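DinB-like domain-containing protein (Enterococcus faecalis, PDB 3CEX) is of unknown function but belongs to the DinB superfamily, whose helical-bundle members often carry a metal site, and forms a two-chain assembly. Local coordinates at residues A[22-27]-A[161-166]; A[43-48]-A[99-104]; A[49-54]-A[152-157]; A[57-62]-A[116-121]. All coordinates share one frame; numbering follows the deposited sequence.

Interaction 1: A[22-27]-A[161-166]; sequences EETLAQ and QAVYTR. With ACY (acetic acid), chain C.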
loop_
_atom_site.group_PDB
_atom_site.type_symbol
_atom_site.label_atom_id
_atom_site.label_comp_id
_atom_site.label_asym_id
_atom_site.label_seq_id
_atom_site.Cartn_x
_atom_site.Cartn_y
_atom_site.Cartn_z
ATOM N N GLU A 22 3.239 -9.588 -8.829
ATOM C CA GLU A 22 3.476 -10.851 -9.519
ATOM C C GLU A 22 2.310 -11.867 -9.380
ATOM O O GLU A 22 1.966 -12.518 -10.352
ATOM C CB GLU A 22 4.803 -11.482 -9.074
ATOM C CG GLU A 22 6.069 -10.757 -9.535
ATOM C CD GLU A 22 6.170 -10.462 -11.065
ATOM O OE1 GLU A 22 5.787 -11.300 -11.904
ATOM O OE2 GLU A 22 6.644 -9.359 -11.408
ATOM N N GLU A 23 1.707 -12.003 -8.201
ATOM C CA GLU A 23 0.582 -12.921 -8.005
ATOM C C GLU A 23 -0.631 -12.486 -8.818
ATOM O O GLU A 23 -1.378 -13.319 -9.312
ATOM C CB GLU A 23 0.141 -12.997 -6.535
ATOM C CG GLU A 23 1.169 -13.549 -5.599
ATOM C CD GLU A 23 0.840 -13.373 -4.096
ATOM O OE1 GLU A 23 0.013 -12.487 -3.714
ATOM O OE2 GLU A 23 1.432 -14.133 -3.299
ATOM N N THR A 24 -0.853 -11.183 -8.917
ATOM C CA THR A 24 -1.944 -10.653 -9.723
ATOM C C THR A 24 -1.720 -10.893 -11.229
ATOM O O THR A 24 -2.589 -11.435 -11.907
ATOM C CB THR A 24 -2.196 -9.147 -9.366
ATOM O OG1 THR A 24 -3.052 -9.092 -8.231
ATOM C CG2 THR A 24 -2.839 -8.384 -10.487
ATOM N N LEU A 25 -0.545 -10.513 -11.726
ATOM C CA LEU A 25 -0.182 -10.706 -13.123
ATOM C C LEU A 25 -0.265 -12.165 -13.577
ATOM O O LEU A 25 -0.692 -12.422 -14.674
ATOM C CB LEU A 25 1.229 -10.177 -13.392
ATOM C CG LEU A 25 1.614 -10.001 -14.850
ATOM C CD1 LEU A 25 0.721 -8.957 -15.561
ATOM C CD2 LEU A 25 3.108 -9.595 -14.896
ATOM N N ALA A 26 0.144 -13.090 -12.717
ATOM C CA ALA A 26 0.073 -14.519 -12.991
ATOM C C ALA A 26 -1.355 -14.990 -13.298
ATOM O O ALA A 26 -1.515 -16.028 -13.919
ATOM C CB ALA A 26 0.682 -15.376 -11.814
ATOM N N GLN A 27 -2.388 -14.261 -12.865
ATOM C CA GLN A 27 -3.769 -14.691 -13.142
ATOM C C GLN A 27 -4.298 -14.162 -14.455
ATOM O O GLN A 27 -5.423 -14.493 -14.820
ATOM C CB GLN A 27 -4.713 -14.292 -12.007
ATOM C CG GLN A 27 -4.315 -14.919 -10.669
ATOM C CD GLN A 27 -5.159 -14.410 -9.531
ATOM O OE1 GLN A 27 -6.394 -14.615 -9.507
ATOM N NE2 GLN A 27 -4.511 -13.732 -8.573
ATOM N N GLN A 161 -4.161 -1.412 -5.592
ATOM C CA GLN A 161 -5.036 -1.024 -6.722
ATOM C C GLN A 161 -5.027 -2.083 -7.812
ATOM O O GLN A 161 -6.039 -2.341 -8.450
ATOM C CB GLN A 161 -4.613 0.369 -7.259
ATOM C CG GLN A 161 -4.945 1.495 -6.303
ATOM C CD GLN A 161 -4.414 2.867 -6.726
ATOM O OE1 GLN A 161 -3.617 2.964 -7.661
ATOM N NE2 GLN A 161 -4.889 3.933 -6.053
ATOM N N ALA A 162 -3.883 -2.707 -8.052
ATOM C CA ALA A 162 -3.788 -3.768 -9.098
ATOM C C ALA A 162 -4.718 -4.938 -8.838
ATOM O O ALA A 162 -5.282 -5.501 -9.771
ATOM C CB ALA A 162 -2.350 -4.267 -9.239
ATOM N N VAL A 163 -4.886 -5.299 -7.571
ATOM C CA VAL A 163 -5.853 -6.340 -7.186
ATOM C C VAL A 163 -7.274 -5.988 -7.599
ATOM O O VAL A 163 -8.003 -6.824 -8.134
ATOM C CB VAL A 163 -5.813 -6.564 -5.685
ATOM C CG1 VAL A 163 -6.945 -7.478 -5.249
ATOM C CG2 VAL A 163 -4.432 -7.121 -5.267
ATOM N N TYR A 164 -7.653 -4.733 -7.364
ATOM C CA TYR A 164 -8.976 -4.226 -7.737
ATOM C C TYR A 164 -9.192 -4.191 -9.249
ATOM O O TYR A 164 -10.231 -4.612 -9.728
ATOM C CB TYR A 164 -9.240 -2.871 -7.019
ATOM C CG TYR A 164 -9.925 -3.024 -5.663
ATOM C CD1 TYR A 164 -9.836 -4.198 -4.931
ATOM C CD2 TYR A 164 -10.671 -2.002 -5.117
ATOM C CE1 TYR A 164 -10.497 -4.360 -3.708
ATOM C CE2 TYR A 164 -11.331 -2.163 -3.917
ATOM C CZ TYR A 164 -11.229 -3.351 -3.214
ATOM O OH TYR A 164 -11.880 -3.522 -2.003
ATOM N N THR A 165 -8.233 -3.666 -9.998
ATOM C CA THR A 165 -8.348 -3.684 -11.446
ATOM C C THR A 165 -8.506 -5.121 -11.960
ATOM O O THR A 165 -9.296 -5.389 -12.862
ATOM C CB THR A 165 -7.106 -3.104 -12.100
ATOM O OG1 THR A 165 -7.033 -1.708 -11.814
ATOM C CG2 THR A 165 -7.169 -3.316 -13.636
ATOM N N ARG A 166 -7.725 -6.042 -11.412
ATOM C CA ARG A 166 -7.829 -7.462 -11.775
ATOM C C ARG A 166 -9.241 -7.968 -11.555
ATOM O O ARG A 166 -9.827 -8.603 -12.447
ATOM C CB ARG A 166 -6.842 -8.314 -10.960
ATOM C CG ARG A 166 -6.774 -9.811 -11.344
ATOM C CD ARG A 166 -6.266 -10.667 -10.181
ATOM N NE ARG A 166 -7.236 -10.823 -9.100
ATOM C CZ ARG A 166 -6.955 -10.803 -7.788
ATOM N NH1 ARG A 166 -7.935 -10.973 -6.913
ATOM N NH2 ARG A 166 -5.718 -10.611 -7.338
HETATM C C ACY C . -6.390 -11.073 -3.493
HETATM O O ACY C . -5.305 -11.084 -4.151
HETATM O OXT ACY C . -7.529 -11.127 -4.033
HETATM C CH3 ACY C . -6.342 -10.997 -1.975
#
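Arg166 leaves helix 144-170 with CG anti to its backbone N (chi1 -175°), a torsion that sends the side chain across to the C-terminal end of helix 8-25. Its CB rests on the methyl of Thr24, with CG2 4.0 Å away. Further out, CD runs past the amide of Gln27, 3.9 Å from NE2, and the bend at chi3 sets the guanidinium between Val163 O, over the centre of one face, and Gln27 OE1, near the rim of the other. Gln27 is steadied from within its segment, NE2 donating to Glu23 O at 3.2 Å. The contact thus ties the first and last helices of the DinB four-helix bundle near one end. At the tip, NH2 donates to Thr24 OG1 (3.2 Å), somewhat bent at 139°. Threonine suits the place because its methyl packs on Arg166 CB while its hydroxyl accepts the charged N-H. NH1 points almost straight at OXT of a bound acetate (2.9 Å, 172°), probably from the crystallisation liquor, and NH2 reaches acetate O at 3.2 Å, so two bonds hold the carboxylate edge-on. Arg167 also binds this acetate, and the terminal carboxylate of Lys172 forms a salt bridge with NH1.

Interaction 2: A[43-48]-A[99-104]; sequences SVTWLM and VVVAEK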
loop_
_atom_site.group_PDB
_atom_site.type_symbol
_atom_site.label_atom_id
_atom_site.label_comp_id
_atom_site.label_asym_id
_atom_site.label_seq_id
_atom_site.Cartn_x
_atom_site.Cartn_y
_atom_site.Cartn_z
ATOM N N SER A 43 -5.011 0.122 -15.884
ATOM C CA SER A 43 -4.712 -1.282 -16.157
ATOM C C SER A 43 -3.639 -1.789 -15.234
ATOM O O SER A 43 -2.860 -0.996 -14.687
ATOM C CB SER A 43 -4.247 -1.461 -17.608
ATOM O OG SER A 43 -2.985 -0.876 -17.868
ATOM N N VAL A 44 -3.590 -3.102 -15.059
ATOM C CA VAL A 44 -2.484 -3.725 -14.310
ATOM C C VAL A 44 -1.156 -3.439 -15.005
ATOM O O VAL A 44 -0.176 -3.140 -14.345
ATOM C CB VAL A 44 -2.708 -5.238 -14.067
ATOM C CG1 VAL A 44 -1.474 -5.918 -13.456
ATOM C CG2 VAL A 44 -3.911 -5.431 -13.156
ATOM N N THR A 45 -1.134 -3.456 -16.329
ATOM C CA THR A 45 0.090 -3.097 -17.063
ATOM C C THR A 45 0.544 -1.675 -16.702
ATOM O O THR A 45 1.727 -1.466 -16.361
ATOM C CB THR A 45 -0.084 -3.183 -18.572
ATOM O OG1 THR A 45 -0.259 -4.543 -18.960
ATOM C CG2 THR A 45 1.158 -2.611 -19.307
ATOM N N TRP A 46 -0.379 -0.708 -16.724
ATOM C CA TRP A 46 -0.007 0.683 -16.333
ATOM C C TRP A 46 0.519 0.758 -14.890
ATOM O O TRP A 46 1.522 1.410 -14.617
ATOM C CB TRP A 46 -1.181 1.633 -16.504
ATOM C CG TRP A 46 -0.815 3.113 -16.357
ATOM C CD1 TRP A 46 -0.602 3.992 -17.378
ATOM C CD2 TRP A 46 -0.614 3.860 -15.140
ATOM N NE1 TRP A 46 -0.294 5.223 -16.892
ATOM C CE2 TRP A 46 -0.281 5.183 -15.521
ATOM C CE3 TRP A 46 -0.692 3.551 -13.773
ATOM C CZ2 TRP A 46 -0.028 6.208 -14.579
ATOM C CZ3 TRP A 46 -0.419 4.566 -12.830
ATOM C CH2 TRP A 46 -0.079 5.872 -13.243
ATOM N N LEU A 47 -0.180 0.082 -13.968
ATOM C CA LEU A 47 0.191 0.100 -12.541
ATOM C C LEU A 47 1.572 -0.480 -12.280
ATOM O O LEU A 47 2.352 0.075 -11.507
ATOM C CB LEU A 47 -0.864 -0.651 -11.707
ATOM C CG LEU A 47 -2.187 0.108 -11.625
ATOM C CD1 LEU A 47 -3.339 -0.783 -11.170
ATOM C CD2 LEU A 47 -2.023 1.348 -10.662
HETATM N N MSE A 48 1.876 -1.602 -12.914
HETATM C CA MSE A 48 3.200 -2.237 -12.753
HETATM C C MSE A 48 4.301 -1.449 -13.430
HETATM O O MSE A 48 5.343 -1.276 -12.870
HETATM C CB MSE A 48 3.201 -3.646 -13.330
HETATM C CG MSE A 48 2.740 -4.623 -12.399
HETATM SE SE MSE A 48 2.961 -6.474 -12.955
HETATM C CE MSE A 48 4.736 -6.973 -12.429
ATOM N N VAL A 99 -0.084 2.755 -22.394
ATOM C CA VAL A 99 0.896 1.946 -21.693
ATOM C C VAL A 99 0.395 0.503 -21.757
ATOM O O VAL A 99 -0.436 0.075 -20.961
ATOM C CB VAL A 99 1.149 2.416 -20.268
ATOM C CG1 VAL A 99 2.180 1.483 -19.600
ATOM C CG2 VAL A 99 1.636 3.906 -20.255
ATOM N N VAL A 100 0.867 -0.211 -22.778
ATOM C CA VAL A 100 0.511 -1.594 -23.030
ATOM C C VAL A 100 1.792 -2.333 -23.410
ATOM O O VAL A 100 2.737 -1.715 -23.898
ATOM C CB VAL A 100 -0.565 -1.734 -24.158
ATOM C CG1 VAL A 100 -1.869 -1.093 -23.715
ATOM C CG2 VAL A 100 -0.078 -1.128 -25.507
ATOM N N VAL A 101 1.823 -3.644 -23.163
ATOM C CA VAL A 101 2.997 -4.461 -23.477
ATOM C C VAL A 101 2.619 -5.652 -24.358
ATOM O O VAL A 101 1.467 -6.129 -24.346
ATOM C CB VAL A 101 3.702 -4.998 -22.200
ATOM C CG1 VAL A 101 4.384 -3.869 -21.416
ATOM C CG2 VAL A 101 2.711 -5.766 -21.317
ATOM N N ALA A 102 3.609 -6.146 -25.104
ATOM C CA ALA A 102 3.428 -7.321 -25.959
ATOM C C ALA A 102 3.420 -8.633 -25.158
ATOM O O ALA A 102 2.723 -9.581 -25.528
ATOM C CB ALA A 102 4.508 -7.347 -27.056
ATOM N N GLU A 103 4.197 -8.688 -24.075
ATOM C CA GLU A 103 4.268 -9.866 -23.214
ATOM C C GLU A 103 4.411 -9.480 -21.744
ATOM O O GLU A 103 5.100 -8.508 -21.412
ATOM C CB GLU A 103 5.446 -10.769 -23.599
ATOM C CG GLU A 103 5.452 -11.278 -25.027
ATOM C CD GLU A 103 4.467 -12.417 -25.296
ATOM O OE1 GLU A 103 3.799 -12.909 -24.351
ATOM O OE2 GLU A 103 4.393 -12.838 -26.475
ATOM N N LYS A 104 3.788 -10.270 -20.863
ATOM C CA LYS A 104 3.801 -10.010 -19.411
ATOM C C LYS A 104 5.216 -10.000 -18.799
ATOM O O LYS A 104 5.499 -9.205 -17.919
ATOM C CB LYS A 104 2.992 -11.065 -18.662
ATOM C CG LYS A 104 1.510 -10.979 -18.848
ATOM C CD LYS A 104 0.773 -11.904 -17.900
ATOM C CE LYS A 104 1.094 -13.357 -18.094
ATOM N NZ LYS A 104 0.437 -14.134 -17.025
HETATM O O HOH W 1 -2.878 0.762 -20.056
#
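Trp46 and Val99 cross obliquely, the five-membered part of the indole meeting one branch of the valine: CD1 of Trp46 is 3.6 Å from CG2 of Val99. The indole gets there because CG is anti to the backbone N (chi1 -170°), while Val99, with CG1 likewise anti to its N, places this other methyl, CG1, 4.0 Å from Trp46 CA. A branched apolar residue fits well, since one methyl meets the indole at CD1 and the other the helix backbone. One residue earlier on the helix, Thr45 turns its CB to the loop, and its methyl does most of the touching, with CG2 3.5 Å from Val99 O and 3.9 Å from Val100 CA. Val101 passes alongside Thr45, antiparallel to it, its CG2 4.0 Å from Thr45 OG1. The hydroxyl of Thr45 stays beside the backbone N, where it is bonded to Asn34, whose side chain also holds Val101 O. Ser43 joins helix and loop through solvent: one water lies 2.7 Å from Ser43 OG and donates to Val99 O, also at 2.7 Å. The same OG takes the N-H of Trp46 (2.9 Å, 163°). Trp46 also stacks on His50 and its NE1 is bonded to His91, close to a bound glycerol that may mark a pocket. Serine at the N-cap, accepting from the N-H of the third residue after it, is a classic way to begin a helix, here the second long helix of the DinB bundle.

Interaction 3: A[49-54]-A[152-157]; sequences WHTARE and IDDAVM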
loop_
_atom_site.group_PDB
_atom_site.type_symbol
_atom_site.label_atom_id
_atom_site.label_comp_id
_atom_site.label_asym_id
_atom_site.label_seq_id
_atom_site.Cartn_x
_atom_site.Cartn_y
_atom_site.Cartn_z
ATOM N N TRP A 49 4.063 -0.972 -14.644
ATOM C CA TRP A 49 5.034 -0.109 -15.319
ATOM C C TRP A 49 5.275 1.160 -14.498
ATOM O O TRP A 49 6.423 1.568 -14.262
ATOM C CB TRP A 49 4.503 0.274 -16.699
ATOM C CG TRP A 49 5.244 1.405 -17.300
ATOM C CD1 TRP A 49 6.443 1.332 -17.954
ATOM C CD2 TRP A 49 4.870 2.796 -17.303
ATOM N NE1 TRP A 49 6.813 2.566 -18.358
ATOM C CE2 TRP A 49 5.872 3.482 -17.976
ATOM C CE3 TRP A 49 3.774 3.516 -16.795
ATOM C CZ2 TRP A 49 5.821 4.868 -18.190
ATOM C CZ3 TRP A 49 3.720 4.851 -16.986
ATOM C CH2 TRP A 49 4.743 5.534 -17.674
ATOM N N HIS A 50 4.184 1.773 -14.022
ATOM C CA HIS A 50 4.310 3.008 -13.259
ATOM C C HIS A 50 5.075 2.819 -11.960
ATOM O O HIS A 50 5.881 3.650 -11.617
ATOM C CB HIS A 50 2.966 3.642 -12.928
ATOM C CG HIS A 50 3.050 4.660 -11.829
ATOM N ND1 HIS A 50 3.425 5.961 -12.056
ATOM C CD2 HIS A 50 2.849 4.552 -10.491
ATOM C CE1 HIS A 50 3.432 6.623 -10.910
ATOM N NE2 HIS A 50 3.098 5.790 -9.941
ATOM N N THR A 51 4.801 1.728 -11.244
ATOM C CA THR A 51 5.511 1.419 -10.006
ATOM C C THR A 51 6.999 1.213 -10.286
ATOM O O THR A 51 7.824 1.773 -9.583
ATOM C CB THR A 51 4.878 0.218 -9.301
ATOM O OG1 THR A 51 3.518 0.579 -8.974
ATOM C CG2 THR A 51 5.660 -0.192 -7.991
ATOM N N ALA A 52 7.341 0.414 -11.296
ATOM C CA ALA A 52 8.744 0.207 -11.665
ATOM C C ALA A 52 9.364 1.542 -12.079
ATOM O O ALA A 52 10.488 1.855 -11.680
ATOM C CB ALA A 52 8.866 -0.812 -12.775
ATOM N N ARG A 53 8.633 2.329 -12.849
ATOM C CA ARG A 53 9.133 3.603 -13.352
ATOM C C ARG A 53 9.382 4.619 -12.228
ATOM O O ARG A 53 10.393 5.339 -12.238
ATOM C CB ARG A 53 8.162 4.135 -14.424
ATOM C CG ARG A 53 8.596 5.308 -15.234
ATOM C CD ARG A 53 9.530 4.957 -16.359
ATOM N NE ARG A 53 9.481 6.054 -17.329
ATOM C CZ ARG A 53 10.330 7.080 -17.400
ATOM N NH1 ARG A 53 11.373 7.176 -16.583
ATOM N NH2 ARG A 53 10.145 8.017 -18.320
ATOM N N GLU A 54 8.488 4.666 -11.243
ATOM C CA GLU A 54 8.625 5.634 -10.186
ATOM C C GLU A 54 9.754 5.281 -9.189
ATOM O O GLU A 54 10.440 6.181 -8.709
ATOM C CB GLU A 54 7.279 5.807 -9.465
ATOM C CG GLU A 54 7.281 6.864 -8.418
ATOM C CD GLU A 54 7.198 8.287 -8.958
ATOM O OE1 GLU A 54 7.546 8.555 -10.131
ATOM O OE2 GLU A 54 6.779 9.161 -8.179
ATOM N N ILE A 152 8.167 3.919 -1.174
ATOM C CA ILE A 152 7.641 2.653 -0.659
ATOM C C ILE A 152 6.107 2.705 -0.602
ATOM O O ILE A 152 5.439 1.763 -1.038
ATOM C CB ILE A 152 8.166 2.327 0.769
ATOM C CG1 ILE A 152 9.696 2.152 0.799
ATOM C CG2 ILE A 152 7.501 1.079 1.337
ATOM C CD1 ILE A 152 10.238 1.094 -0.135
ATOM N N ASP A 153 5.551 3.814 -0.098
ATOM C CA ASP A 153 4.075 4.019 -0.035
ATOM C C ASP A 153 3.388 3.857 -1.414
ATOM O O ASP A 153 2.353 3.201 -1.546
ATOM C CB ASP A 153 3.779 5.396 0.599
ATOM C CG ASP A 153 2.328 5.834 0.474
ATOM O OD1 ASP A 153 1.477 5.137 1.053
ATOM O OD2 ASP A 153 2.042 6.887 -0.193
ATOM N N ASP A 154 3.979 4.484 -2.419
ATOM C CA ASP A 154 3.499 4.454 -3.784
ATOM C C ASP A 154 3.448 3.038 -4.321
ATOM O O ASP A 154 2.429 2.650 -4.888
ATOM C CB ASP A 154 4.428 5.291 -4.691
ATOM C CG ASP A 154 4.075 5.170 -6.185
ATOM O OD1 ASP A 154 3.388 6.089 -6.659
ATOM O OD2 ASP A 154 4.478 4.161 -6.874
ATOM N N ALA A 155 4.547 2.291 -4.164
ATOM C CA ALA A 155 4.599 0.924 -4.659
ATOM C C ALA A 155 3.548 0.068 -3.967
ATOM O O ALA A 155 2.796 -0.657 -4.659
ATOM C CB ALA A 155 6.002 0.294 -4.520
ATOM N N VAL A 156 3.473 0.138 -2.632
ATOM C CA VAL A 156 2.552 -0.742 -1.909
ATOM C C VAL A 156 1.115 -0.385 -2.258
ATOM O O VAL A 156 0.289 -1.248 -2.548
ATOM C CB VAL A 156 2.810 -0.752 -0.397
ATOM C CG1 VAL A 156 1.792 -1.622 0.360
ATOM C CG2 VAL A 156 4.235 -1.261 -0.104
HETATM N N MSE A 157 0.801 0.899 -2.226
HETATM C CA MSE A 157 -0.557 1.319 -2.503
HETATM C C MSE A 157 -1.014 0.945 -3.945
HETATM O O MSE A 157 -2.156 0.535 -4.162
HETATM C CB MSE A 157 -0.622 2.829 -2.244
HETATM C CG MSE A 157 -1.790 3.438 -2.739
HETATM SE SE MSE A 157 -1.682 4.187 -4.572
HETATM C CE MSE A 157 -2.721 5.668 -3.931
#
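Segments 49-54 and 152-157 run antiparallel at 167°, their axes 9.6 Å apart, with Thr51 and Ala155 closest at 5.4 Å between CA atoms. There the side chains are small: the methyl CG2 of Thr51 lies 3.5 Å from CB of Ala155, and alanine suits a place where the backbones come so near. Thr51 OG1 turns back to its own helix, bonded to Leu47 O. On the flank of this seam, Asp154 points its CB at helix 44-62, while His50, CG anti to the backbone N, brings its ring tip, NE2, to the carboxylate. The imidazole offers its edge, NE2 donating to Asp154 OD1; the bond is weak at 3.3 Å though fairly straight (163°), and ring and carboxylate planes are 50° apart. Glu54, one turn along from His50, lays its CB over a face of the imidazole, 4.1 Å above the plane, toward the rim. Glu54 OE2 is 4.8 Å from Asp154 OD1, and two acids this near would probably raise the pKa of the histidine or of one acid. His158 meets the same ring edge-to-face, and a glycerol lies nearby. His50, Asp154 and His158 are placed much as the metal ligands of related DinB proteins, a histidine from each of the second and fourth long helices with an acid beside them; this is consistent with a similar pocket, though metal binding is not established.

Interaction 4: A[57-62]-A[116-121]; sequences LQISAL and ALTKSY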
loop_
_atom_site.group_PDB
_atom_site.type_symbol
_atom_site.label_atom_id
_atom_site.label_comp_id
_atom_site.label_asym_id
_atom_site.label_seq_id
_atom_site.Cartn_x
_atom_site.Cartn_y
_atom_site.Cartn_z
ATOM N N LEU A 57 12.995 6.098 -11.367
ATOM C CA LEU A 57 13.245 7.548 -11.433
ATOM C C LEU A 57 13.620 8.182 -10.088
ATOM O O LEU A 57 14.545 8.985 -10.008
ATOM C CB LEU A 57 12.041 8.280 -12.010
ATOM C CG LEU A 57 11.893 8.160 -13.529
ATOM C CD1 LEU A 57 10.606 8.878 -13.949
ATOM C CD2 LEU A 57 13.106 8.710 -14.266
ATOM N N GLN A 58 12.906 7.833 -9.033
ATOM C CA GLN A 58 13.169 8.484 -7.745
ATOM C C GLN A 58 14.484 8.051 -7.101
ATOM O O GLN A 58 15.218 8.894 -6.555
ATOM C CB GLN A 58 12.044 8.233 -6.760
ATOM C CG GLN A 58 10.695 8.850 -7.150
ATOM C CD GLN A 58 10.650 10.359 -7.114
ATOM O OE1 GLN A 58 11.679 11.053 -7.028
ATOM N NE2 GLN A 58 9.441 10.884 -7.214
ATOM N N ILE A 59 14.751 6.745 -7.126
ATOM C CA ILE A 59 15.978 6.215 -6.563
ATOM C C ILE A 59 17.142 6.620 -7.433
ATOM O O ILE A 59 18.184 6.971 -6.912
ATOM C CB ILE A 59 15.970 4.658 -6.394
ATOM C CG1 ILE A 59 14.902 4.222 -5.397
ATOM C CG2 ILE A 59 17.373 4.159 -5.959
ATOM C CD1 ILE A 59 15.186 4.614 -3.962
ATOM N N SER A 60 16.979 6.613 -8.748
ATOM C CA SER A 60 18.093 7.037 -9.622
ATOM C C SER A 60 18.440 8.519 -9.407
ATOM O O SER A 60 19.608 8.870 -9.413
ATOM C CB SER A 60 17.799 6.750 -11.093
ATOM O OG SER A 60 17.731 5.349 -11.305
ATOM N N ALA A 61 17.427 9.363 -9.211
ATOM C CA ALA A 61 17.615 10.780 -8.857
ATOM C C ALA A 61 18.336 10.989 -7.497
ATOM O O ALA A 61 19.231 11.806 -7.401
ATOM C CB ALA A 61 16.267 11.516 -8.877
ATOM N N LEU A 62 17.966 10.246 -6.459
ATOM C CA LEU A 62 18.720 10.262 -5.188
ATOM C C LEU A 62 20.161 9.760 -5.338
ATOM O O LEU A 62 21.043 10.145 -4.576
ATOM C CB LEU A 62 18.033 9.393 -4.135
ATOM C CG LEU A 62 16.679 9.880 -3.633
ATOM C CD1 LEU A 62 16.094 8.832 -2.725
ATOM C CD2 LEU A 62 16.785 11.250 -2.916
ATOM N N ALA A 116 15.240 -4.202 -7.239
ATOM C CA ALA A 116 16.645 -4.477 -6.906
ATOM C C ALA A 116 17.433 -3.198 -6.649
ATOM O O ALA A 116 18.178 -3.107 -5.681
ATOM C CB ALA A 116 17.342 -5.278 -8.016
ATOM N N LEU A 117 17.294 -2.247 -7.556
ATOM C CA LEU A 117 17.919 -0.937 -7.437
ATOM C C LEU A 117 17.539 -0.263 -6.109
ATOM O O LEU A 117 18.400 0.276 -5.389
ATOM C CB LEU A 117 17.477 -0.045 -8.608
ATOM C CG LEU A 117 18.047 1.384 -8.639
ATOM C CD1 LEU A 117 19.545 1.401 -9.065
ATOM C CD2 LEU A 117 17.178 2.296 -9.554
ATOM N N THR A 118 16.245 -0.297 -5.802
ATOM C CA THR A 118 15.705 0.335 -4.593
ATOM C C THR A 118 16.341 -0.325 -3.373
ATOM O O THR A 118 16.855 0.351 -2.492
ATOM C CB THR A 118 14.169 0.257 -4.562
ATOM O OG1 THR A 118 13.647 0.875 -5.750
ATOM C CG2 THR A 118 13.590 0.962 -3.319
ATOM N N LYS A 119 16.350 -1.650 -3.353
ATOM C CA LYS A 119 16.878 -2.378 -2.193
ATOM C C LYS A 119 18.371 -2.160 -2.004
ATOM O O LYS A 119 18.853 -2.124 -0.869
ATOM C CB LYS A 119 16.585 -3.867 -2.319
ATOM C CG LYS A 119 15.106 -4.201 -2.181
ATOM C CD LYS A 119 14.820 -5.673 -2.573
ATOM C CE LYS A 119 14.730 -6.544 -1.396
ATOM N NZ LYS A 119 14.542 -7.997 -1.770
ATOM N N SER A 120 19.101 -2.050 -3.113
ATOM C CA SER A 120 20.504 -1.709 -3.097
ATOM C C SER A 120 20.720 -0.332 -2.490
ATOM O O SER A 120 21.582 -0.175 -1.656
ATOM C CB SER A 120 21.089 -1.726 -4.507
ATOM O OG SER A 120 22.451 -1.312 -4.485
ATOM N N TYR A 121 19.912 0.641 -2.885
ATOM C CA TYR A 121 20.048 1.983 -2.338
ATOM C C TYR A 121 19.769 1.953 -0.833
ATOM O O TYR A 121 20.548 2.507 -0.041
ATOM C CB TYR A 121 19.129 2.993 -3.054
ATOM C CG TYR A 121 19.366 4.426 -2.606
ATOM C CD1 TYR A 121 20.373 5.195 -3.172
ATOM C CD2 TYR A 121 18.603 5.001 -1.613
ATOM C CE1 TYR A 121 20.609 6.503 -2.746
ATOM C CE2 TYR A 121 18.836 6.310 -1.180
ATOM C CZ TYR A 121 19.834 7.040 -1.751
ATOM O OH TYR A 121 20.064 8.306 -1.300
HETATM O O HOH W 2 22.244 9.361 -2.211
#
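Ile59 lays its branched side chain into the angle between Leu117, Thr118 and Tyr121, three side chains on one flank of helix 104-124. Its CG2, anti to the backbone N, is 3.6 Å from Tyr121 CB and 3.9 Å from Leu117 CG, while CG1, on the other branch, is 3.6 Å from Thr118 OG1. Beyond it, Ile59 CD1 lies 4.0 Å from Thr118 CG2. A beta-branched isoleucine is apt here because its two arms diverge from CB and serve both sides of the groove at once. Thr118 crosses Ile59 at about a right angle, and its hydroxyl is spent on its own helix, bonded to Ser114 O. Leu117, with CG anti to its backbone N, carries CD2 to within 3.6 Å of Ser60 OG, a hydroxyl likewise turned back to Asp56 O. Tyr121 stretches across the gap with its CG anti to N (chi1 -174°). Leu62 meets the outer part of the ring, CB 3.8 Å from CZ, the two side chains again crossing at about a right angle. The phenol makes a polar end to this apolar patch: OH is 2.6 Å from a water lying in the ring plane, which donates to Leu62 O at 2.8 Å, and it is also bonded to Arg144. The two short helix segments run in roughly the same direction, crossing at 38°, as expected of the second and third helices of the up-down-down-up DinB bundle. Leu148 of helix 144-170 packs on Ile59 and Leu62, and Leu14 of helix 8-25 on Thr118.

Overall arrangement
Helix 44-62 runs through interactions 2, 3 and 4 in turn, meeting first the 99-104 loop, then helix 144-170 and finally helix 104-124; helix 8-25 is brought in by interaction 1. Interactions 1 and 4 lie on opposite sides of the chain's centre, about 24 Å apart between centres, whereas interaction 3 is only about 3 Å from it. Interactions 1 and 2, about 11 Å apart between centres, touch where Lys104 NZ probably hydrogen-bonds to Leu25 O (3.1 Å). Interactions 2 and 3 join through Val99 CG1 and Trp49 CD2 (3.8 Å), and both lie near a glycerol, probably from the crystallisation liquor, that may mark a pocket. Interactions 1 and 3 touch the second subunit.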